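Local coordinates for putative nitrite reductase NADPH (Small subunit) oxidoreductase protein (Vibrio parahaemolyticus RIMD 2210633, PDB 3C0D), which probably serves as the small subunit of an NAD(P)H-dependent nitrite reductase in nitrate assimilation, built on a Rieske-like fold, at residues A[4-12]-A[100-111]; A[47-58]-A[69-78]. All coordinates share one frame; numbering follows the deposited sequence.

Contact 1. Residues A[4-12]-A[100-111]; sequences LTKVKLCQL and VDDNQVCYLAKE
Strands 6-11 and 104-108 pair antiparallel, their short axes 4.5 Å apart at closest approach and running at 138° to each other. Val7 and Tyr107 form a hydrogen-bonded pair, with Val7 N to Tyr107 O at 3.0 Å; Cys10 and Val105 form another. Between them lies a classic beta bulge, where Leu9 and Cys10 both face Val105. The bulge sets two donors on Val105 O, Leu9 N at 2.8 Å and Cys10 N in a longer bond; Gln104 NE2, from Val105's own strand, adds a third. The Gln104 chain bends back at chi2 (56°) to bring its amide nitrogen there, above the carbonyl plane. Leu12 N on Asn103 O, 2.7 Å, carries the pairing past the end of the strands.

On one face, Val7 sits over the Tyr107 ring in a CH-pi contact, CB 3.8 Å from the centroid and displaced toward the rim; the two side chains lie alongside, pointing the same way. Leu9 crosses the tyrosine at about a right angle, its CD1 3.5 Å from Tyr107 CD2. On the face of Lys6 and Leu108, the lysine chain passes Cys106 and kinks at chi3 to salt-bridge Asp101, NZ meeting the syn lone pair of OD2 at 2.9 Å.

Strand 104-108 is bonded on its other side to strand 95-100, while Leu9 and Tyr107 both rest on Ile25 of strand 21-25, and Leu12 reaches Tyr34 and Val40.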
# COMPACT_ATOMS: atom_id res chain seq x y z
N LEU A 4 8.96 16.45 -6.78
CA LEU A 4 9.60 15.71 -7.90
C LEU A 4 10.68 14.77 -7.39
O LEU A 4 11.04 13.81 -8.07
CB LEU A 4 10.23 16.69 -8.91
CG LEU A 4 9.41 17.69 -9.74
CD1 LEU A 4 10.37 18.47 -10.64
CD2 LEU A 4 8.38 16.96 -10.59
N THR A 5 11.20 15.04 -6.20
CA THR A 5 12.27 14.21 -5.63
C THR A 5 11.84 12.85 -5.06
O THR A 5 10.74 12.71 -4.51
CB THR A 5 13.05 14.97 -4.54
OG1 THR A 5 12.14 15.49 -3.57
CG2 THR A 5 13.86 16.11 -5.17
N LYS A 6 12.72 11.86 -5.21
CA LYS A 6 12.47 10.51 -4.73
C LYS A 6 13.45 10.09 -3.64
O LYS A 6 14.64 10.38 -3.72
CB LYS A 6 12.53 9.52 -5.90
CG LYS A 6 13.84 9.51 -6.65
CD LYS A 6 13.81 8.50 -7.78
CE LYS A 6 12.69 8.80 -8.77
NZ LYS A 6 12.69 7.83 -9.89
N VAL A 7 12.94 9.40 -2.63
CA VAL A 7 13.77 8.95 -1.51
C VAL A 7 13.85 7.43 -1.46
O VAL A 7 12.82 6.75 -1.39
CB VAL A 7 13.17 9.44 -0.16
CG1 VAL A 7 14.19 9.30 0.97
CG2 VAL A 7 12.69 10.88 -0.29
N LYS A 8 15.06 6.89 -1.48
CA LYS A 8 15.24 5.44 -1.41
C LYS A 8 14.42 4.89 -0.25
O LYS A 8 14.51 5.39 0.87
CB LYS A 8 16.72 5.08 -1.21
CG LYS A 8 17.61 5.41 -2.41
CD LYS A 8 19.07 5.04 -2.16
CE LYS A 8 19.91 5.34 -3.39
NZ LYS A 8 21.37 5.14 -3.17
N LEU A 9 13.60 3.88 -0.53
CA LEU A 9 12.72 3.25 0.46
C LEU A 9 13.20 1.82 0.78
O LEU A 9 13.50 1.49 1.93
CB LEU A 9 11.31 3.22 -0.10
CG LEU A 9 10.15 3.14 0.88
CD1 LEU A 9 10.29 4.21 1.93
CD2 LEU A 9 8.85 3.33 0.11
N CYS A 10 13.25 0.98 -0.25
CA CYS A 10 13.72 -0.40 -0.12
C CYS A 10 14.05 -1.01 -1.48
O CYS A 10 13.82 -0.40 -2.51
CB CYS A 10 12.69 -1.28 0.59
SG CYS A 10 11.28 -1.80 -0.43
N GLN A 11 14.61 -2.22 -1.45
CA GLN A 11 14.98 -2.96 -2.65
C GLN A 11 13.77 -3.77 -3.09
O GLN A 11 13.09 -4.35 -2.25
CB GLN A 11 16.12 -3.93 -2.35
CG GLN A 11 17.46 -3.29 -2.16
CD GLN A 11 17.92 -2.57 -3.40
OE1 GLN A 11 17.68 -1.37 -3.57
NE2 GLN A 11 18.56 -3.31 -4.30
N LEU A 12 13.51 -3.84 -4.39
CA LEU A 12 12.36 -4.60 -4.86
C LEU A 12 12.34 -6.05 -4.33
O LEU A 12 11.27 -6.55 -3.98
CB LEU A 12 12.30 -4.64 -6.38
CG LEU A 12 11.03 -5.37 -6.83
CD1 LEU A 12 9.92 -4.35 -7.12
CD2 LEU A 12 11.32 -6.22 -8.05
N VAL A 100 9.81 2.52 -9.03
CA VAL A 100 10.89 1.54 -8.96
C VAL A 100 11.80 1.70 -10.17
O VAL A 100 11.43 1.34 -11.29
CB VAL A 100 10.33 0.10 -8.95
CG1 VAL A 100 11.44 -0.89 -8.65
CG2 VAL A 100 9.19 0.00 -7.95
N ASP A 101 12.98 2.26 -9.96
CA ASP A 101 13.92 2.46 -11.05
C ASP A 101 14.63 1.17 -11.43
O ASP A 101 14.13 0.43 -12.27
CB ASP A 101 14.89 3.57 -10.69
CG ASP A 101 14.18 4.89 -10.46
OD1 ASP A 101 13.42 5.31 -11.37
OD2 ASP A 101 14.37 5.50 -9.38
N ASP A 102 15.79 0.89 -10.86
CA ASP A 102 16.45 -0.38 -11.21
C ASP A 102 15.69 -1.42 -10.41
O ASP A 102 14.74 -2.03 -10.90
CB ASP A 102 17.92 -0.34 -10.83
CG ASP A 102 18.84 -0.23 -12.04
OD1 ASP A 102 18.40 0.27 -13.11
OD2 ASP A 102 20.01 -0.64 -11.92
N ASN A 103 16.10 -1.62 -9.17
CA ASN A 103 15.39 -2.52 -8.28
C ASN A 103 15.25 -1.69 -7.02
O ASN A 103 15.10 -2.20 -5.92
CB ASN A 103 16.18 -3.80 -8.03
CG ASN A 103 15.87 -4.87 -9.06
OD1 ASN A 103 14.71 -5.16 -9.35
ND2 ASN A 103 16.92 -5.48 -9.61
N GLN A 104 15.32 -0.38 -7.23
CA GLN A 104 15.23 0.58 -6.16
C GLN A 104 13.81 1.09 -6.06
O GLN A 104 13.26 1.65 -7.01
CB GLN A 104 16.18 1.75 -6.43
CG GLN A 104 16.21 2.79 -5.34
CD GLN A 104 16.57 2.18 -4.01
OE1 GLN A 104 17.61 1.52 -3.87
NE2 GLN A 104 15.72 2.38 -3.01
N VAL A 105 13.20 0.88 -4.90
CA VAL A 105 11.85 1.36 -4.69
C VAL A 105 11.97 2.67 -3.94
O VAL A 105 12.65 2.75 -2.92
CB VAL A 105 11.03 0.36 -3.88
CG1 VAL A 105 9.65 0.90 -3.66
CG2 VAL A 105 10.97 -0.96 -4.62
N CYS A 106 11.34 3.71 -4.47
CA CYS A 106 11.40 5.01 -3.84
C CYS A 106 10.00 5.57 -3.63
O CYS A 106 9.03 5.08 -4.21
CB CYS A 106 12.18 6.00 -4.72
SG CYS A 106 13.92 5.68 -4.96
N TYR A 107 9.90 6.59 -2.80
CA TYR A 107 8.62 7.25 -2.60
C TYR A 107 8.87 8.68 -3.06
O TYR A 107 9.98 9.20 -2.92
CB TYR A 107 8.19 7.16 -1.14
CG TYR A 107 8.95 7.99 -0.16
CD1 TYR A 107 8.62 9.33 0.07
CD2 TYR A 107 9.94 7.42 0.63
CE1 TYR A 107 9.26 10.08 1.08
CE2 TYR A 107 10.59 8.16 1.64
CZ TYR A 107 10.24 9.48 1.86
OH TYR A 107 10.85 10.18 2.89
N LEU A 108 7.87 9.32 -3.64
CA LEU A 108 8.03 10.68 -4.13
C LEU A 108 7.63 11.71 -3.08
O LEU A 108 6.51 11.67 -2.56
CB LEU A 108 7.21 10.85 -5.41
CG LEU A 108 7.49 9.77 -6.47
CD1 LEU A 108 6.51 9.87 -7.63
CD2 LEU A 108 8.92 9.91 -6.96
N ALA A 109 8.55 12.62 -2.76
CA ALA A 109 8.30 13.66 -1.76
C ALA A 109 8.11 15.05 -2.40
O ALA A 109 7.80 15.16 -3.58
CB ALA A 109 9.44 13.71 -0.75
N LYS A 110 8.31 16.09 -1.60
CA LYS A 110 8.17 17.47 -2.06
C LYS A 110 9.46 18.24 -1.71
O LYS A 110 10.54 17.66 -1.79
CB LYS A 110 6.96 18.13 -1.40
CG LYS A 110 5.71 17.25 -1.42
CD LYS A 110 4.45 17.99 -0.96
CE LYS A 110 3.96 18.98 -2.01
NZ LYS A 110 2.73 19.69 -1.57
N GLU A 111 9.35 19.52 -1.34
CA GLU A 111 10.55 20.29 -0.96
C GLU A 111 10.32 21.76 -0.57
O GLU A 111 9.35 22.08 0.13
CB GLU A 111 11.60 20.19 -2.08
CG GLU A 111 12.88 19.49 -1.64
CD GLU A 111 13.74 19.03 -2.81
OE1 GLU A 111 14.88 18.58 -2.56
OE2 GLU A 111 13.27 19.12 -3.97

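Contact 2. Residues A[47-58]-A[69-78]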
# COMPACT_ATOMS: atom_id res chain seq x y z
N ASP A 47 -5.43 0.08 9.89
CA ASP A 47 -6.79 -0.20 9.43
C ASP A 47 -7.76 0.74 10.15
O ASP A 47 -8.00 0.60 11.35
CB ASP A 47 -7.16 -1.64 9.76
CG ASP A 47 -8.60 -1.97 9.43
OD1 ASP A 47 -9.37 -1.04 9.12
OD2 ASP A 47 -8.97 -3.16 9.48
N PRO A 48 -8.35 1.69 9.42
CA PRO A 48 -9.29 2.66 10.00
C PRO A 48 -10.54 2.04 10.62
O PRO A 48 -11.21 2.64 11.44
CB PRO A 48 -9.64 3.55 8.82
CG PRO A 48 -9.59 2.58 7.67
CD PRO A 48 -8.34 1.77 7.95
N ILE A 49 -10.85 0.82 10.20
CA ILE A 49 -12.00 0.10 10.70
C ILE A 49 -11.39 -1.19 11.23
O ILE A 49 -11.21 -2.16 10.47
CB ILE A 49 -12.98 -0.31 9.57
CG1 ILE A 49 -13.21 0.86 8.61
CG2 ILE A 49 -14.30 -0.75 10.17
CD1 ILE A 49 -14.01 0.46 7.40
N GLY A 50 -11.09 -1.24 12.52
CA GLY A 50 -10.49 -2.45 13.06
C GLY A 50 -9.47 -1.97 14.06
O GLY A 50 -9.17 -2.65 15.04
N LYS A 51 -8.94 -0.79 13.78
CA LYS A 51 -8.01 -0.12 14.65
C LYS A 51 -6.74 -0.87 15.03
O LYS A 51 -6.54 -1.21 16.20
CB LYS A 51 -8.77 0.30 15.91
CG LYS A 51 -10.03 1.05 15.59
CD LYS A 51 -9.69 2.27 14.78
CE LYS A 51 -10.92 3.09 14.48
NZ LYS A 51 -10.56 4.24 13.60
N ALA A 52 -5.87 -1.10 14.06
CA ALA A 52 -4.60 -1.78 14.32
C ALA A 52 -3.75 -1.80 13.07
O ALA A 52 -4.27 -1.89 11.97
CB ALA A 52 -4.85 -3.20 14.81
N TYR A 53 -2.43 -1.68 13.24
CA TYR A 53 -1.54 -1.72 12.10
C TYR A 53 -1.62 -3.15 11.68
O TYR A 53 -1.06 -4.02 12.35
CB TYR A 53 -0.09 -1.42 12.48
CG TYR A 53 0.13 -0.08 13.11
CD1 TYR A 53 -0.00 1.10 12.38
CD2 TYR A 53 0.48 0.01 14.45
CE1 TYR A 53 0.20 2.35 12.98
CE2 TYR A 53 0.68 1.25 15.06
CZ TYR A 53 0.55 2.40 14.32
OH TYR A 53 0.82 3.60 14.93
N VAL A 54 -2.32 -3.41 10.57
CA VAL A 54 -2.48 -4.77 10.11
C VAL A 54 -2.70 -4.91 8.60
O VAL A 54 -2.83 -6.04 8.10
CB VAL A 54 -3.65 -5.43 10.87
CG1 VAL A 54 -4.99 -4.91 10.38
CG2 VAL A 54 -3.57 -6.94 10.73
N MSE A 55 -2.73 -3.80 7.87
CA MSE A 55 -2.97 -3.88 6.44
C MSE A 55 -1.92 -4.66 5.68
O MSE A 55 -2.20 -5.21 4.61
CB MSE A 55 -3.11 -2.49 5.83
CG MSE A 55 -4.35 -1.71 6.32
SE MSE A 55 -6.09 -2.65 6.26
CE MSE A 55 -6.26 -2.88 4.33
N SER A 56 -0.72 -4.75 6.22
CA SER A 56 0.31 -5.49 5.50
C SER A 56 -0.05 -6.97 5.49
O SER A 56 0.41 -7.73 4.65
CB SER A 56 1.67 -5.29 6.17
OG SER A 56 1.97 -6.35 7.05
N ARG A 57 -0.92 -7.38 6.40
CA ARG A 57 -1.30 -8.77 6.51
C ARG A 57 -2.57 -9.13 5.75
O ARG A 57 -3.02 -10.27 5.79
CB ARG A 57 -1.46 -9.14 7.99
CG ARG A 57 -0.20 -8.98 8.87
CD ARG A 57 0.93 -9.87 8.40
NE ARG A 57 0.44 -11.22 8.13
CZ ARG A 57 1.00 -12.06 7.26
NH1 ARG A 57 2.06 -11.67 6.56
NH2 ARG A 57 0.47 -13.27 7.07
N GLY A 58 -3.15 -8.18 5.04
CA GLY A 58 -4.38 -8.47 4.31
C GLY A 58 -4.20 -9.18 2.97
O GLY A 58 -3.23 -8.94 2.25
N VAL A 69 -6.90 -4.77 -1.24
CA VAL A 69 -6.46 -5.59 -0.12
C VAL A 69 -7.56 -5.66 0.95
O VAL A 69 -8.10 -4.64 1.38
CB VAL A 69 -5.16 -5.04 0.50
CG1 VAL A 69 -5.33 -3.58 0.84
CG2 VAL A 69 -4.82 -5.83 1.75
N ALA A 70 -7.88 -6.88 1.36
CA ALA A 70 -8.90 -7.11 2.38
C ALA A 70 -8.30 -7.02 3.80
O ALA A 70 -7.33 -7.72 4.13
CB ALA A 70 -9.53 -8.50 2.17
N SER A 71 -8.86 -6.15 4.64
CA SER A 71 -8.34 -6.05 5.99
C SER A 71 -8.45 -7.43 6.61
O SER A 71 -9.45 -8.13 6.42
CB SER A 71 -9.14 -5.05 6.82
OG SER A 71 -8.71 -5.09 8.17
N PRO A 72 -7.40 -7.87 7.33
CA PRO A 72 -7.42 -9.19 7.97
C PRO A 72 -8.31 -9.25 9.22
O PRO A 72 -8.39 -10.28 9.88
CB PRO A 72 -5.96 -9.44 8.28
CG PRO A 72 -5.46 -8.07 8.54
CD PRO A 72 -6.08 -7.24 7.47
N LEU A 73 -8.98 -8.14 9.53
CA LEU A 73 -9.86 -8.10 10.70
C LEU A 73 -11.35 -8.21 10.33
O LEU A 73 -11.92 -9.29 10.32
CB LEU A 73 -9.60 -6.82 11.51
CG LEU A 73 -8.20 -6.63 12.11
CD1 LEU A 73 -8.14 -5.33 12.90
CD2 LEU A 73 -7.84 -7.80 13.00
N TYR A 74 -11.97 -7.08 10.01
CA TYR A 74 -13.38 -7.08 9.63
C TYR A 74 -13.60 -7.22 8.10
O TYR A 74 -14.64 -6.82 7.55
CB TYR A 74 -14.05 -5.81 10.18
CG TYR A 74 -14.01 -5.77 11.69
CD1 TYR A 74 -14.78 -6.66 12.44
CD2 TYR A 74 -13.19 -4.88 12.37
CE1 TYR A 74 -14.73 -6.67 13.84
CE2 TYR A 74 -13.12 -4.87 13.77
CZ TYR A 74 -13.89 -5.77 14.50
OH TYR A 74 -13.83 -5.79 15.89
N LYS A 75 -12.60 -7.80 7.45
CA LYS A 75 -12.58 -8.09 6.02
C LYS A 75 -12.93 -7.03 4.97
O LYS A 75 -13.12 -7.39 3.80
CB LYS A 75 -13.45 -9.32 5.74
CG LYS A 75 -13.09 -10.56 6.53
CD LYS A 75 -11.69 -11.06 6.21
CE LYS A 75 -11.40 -12.40 6.90
NZ LYS A 75 -11.53 -12.32 8.39
N GLN A 76 -13.03 -5.75 5.33
CA GLN A 76 -13.35 -4.75 4.31
C GLN A 76 -12.28 -4.70 3.21
O GLN A 76 -11.10 -4.98 3.45
CB GLN A 76 -13.52 -3.36 4.92
CG GLN A 76 -14.79 -3.18 5.73
CD GLN A 76 -14.58 -3.42 7.22
OE1 GLN A 76 -13.74 -2.79 7.85
NE2 GLN A 76 -15.36 -4.34 7.78
N HIS A 77 -12.69 -4.36 1.99
CA HIS A 77 -11.77 -4.29 0.86
C HIS A 77 -11.33 -2.87 0.56
O HIS A 77 -12.14 -1.96 0.45
CB HIS A 77 -12.43 -4.88 -0.38
CG HIS A 77 -12.62 -6.37 -0.31
ND1 HIS A 77 -11.60 -7.26 -0.53
CD2 HIS A 77 -13.71 -7.11 0.01
CE1 HIS A 77 -12.05 -8.49 -0.35
NE2 HIS A 77 -13.32 -8.43 -0.02
N PHE A 78 -10.02 -2.68 0.43
CA PHE A 78 -9.48 -1.36 0.14
C PHE A 78 -8.66 -1.34 -1.15
O PHE A 78 -7.70 -2.09 -1.27
CB PHE A 78 -8.57 -0.93 1.28
CG PHE A 78 -9.28 -0.67 2.57
CD1 PHE A 78 -9.79 0.59 2.86
CD2 PHE A 78 -9.37 -1.67 3.54
CE1 PHE A 78 -10.38 0.86 4.10
CE2 PHE A 78 -9.96 -1.42 4.78
CZ PHE A 78 -10.46 -0.15 5.06
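Segment 47-58, mostly loop with a 3-10 turn at 55-57, runs beside the hairpin formed by strands 67-70 and 77-79, the CA atoms coming closest at Gly58 and Pro72, 4.8 Å. Ser71 OG donates a hydrogen bond to Asp47 OD2, though the modelled 2.3 Å is too short to be taken literally. The carboxylate lies anti to the Asp47 backbone N (chi1 175°), which swings it across to the serine. Its other oxygen, OD1, accepts Ile49 N from above the carboxylate plane, closing an Asx turn, so the buried Asp47 shapes its own loop and probably also ties it to the hairpin.

Selenomethionine Met55 bends at chi2 and chi3 and crosses Phe78 at about a right angle. Its CE lies 3.7 Å from Val69 CG1, while SE makes an oblique Met-aromatic contact, 5.0 Å from the Phe78 ring centroid, and also meets Ser71 CB. Pro48 and Phe78 approach each other head on, CG 3.9 Å from CZ.

Farther out, Val54 CG1 lies 4.0 Å from Leu73 CG. The Tyr74 ring turns its edge to Gly50, CE2 being 3.6 Å from the glycine CA. Leu73 CD1 packs on the same glycine.

These are the two cluster-binding loops of the Rieske fold, the second on the small sheet completed by strand 59-62. Judged from sequence, Asp47, Ile49, Ser71 and Tyr74 probably stand where relatives have two cysteines and two histidines. None is Cys or His, so a [2Fe-2S] cluster bound in the usual way is not expected; Asp47 and Ser71 bring two of these positions together.

How the contacts relate
The two contacts lie on opposite sides of the chain's centre, their own centres 25 Å apart and their nearest atoms about 12 Å apart, so they do not touch. Along the chain, 4-12 comes first, then 47-58 and 69-78, and finally 100-111: contact 1 joins the two ends of the domain, and contact 2 forms midway between them. Both reach the large antiparallel sheet, which contact 1 edges with strand 6-11 and contact 2 meets through strand 52-53. From there contact 2 passes to the separate three-stranded sheet. In this Rieske-like plan contact 2 marks the end where relatives hold the cluster, and contact 1 the far side of the larger framework.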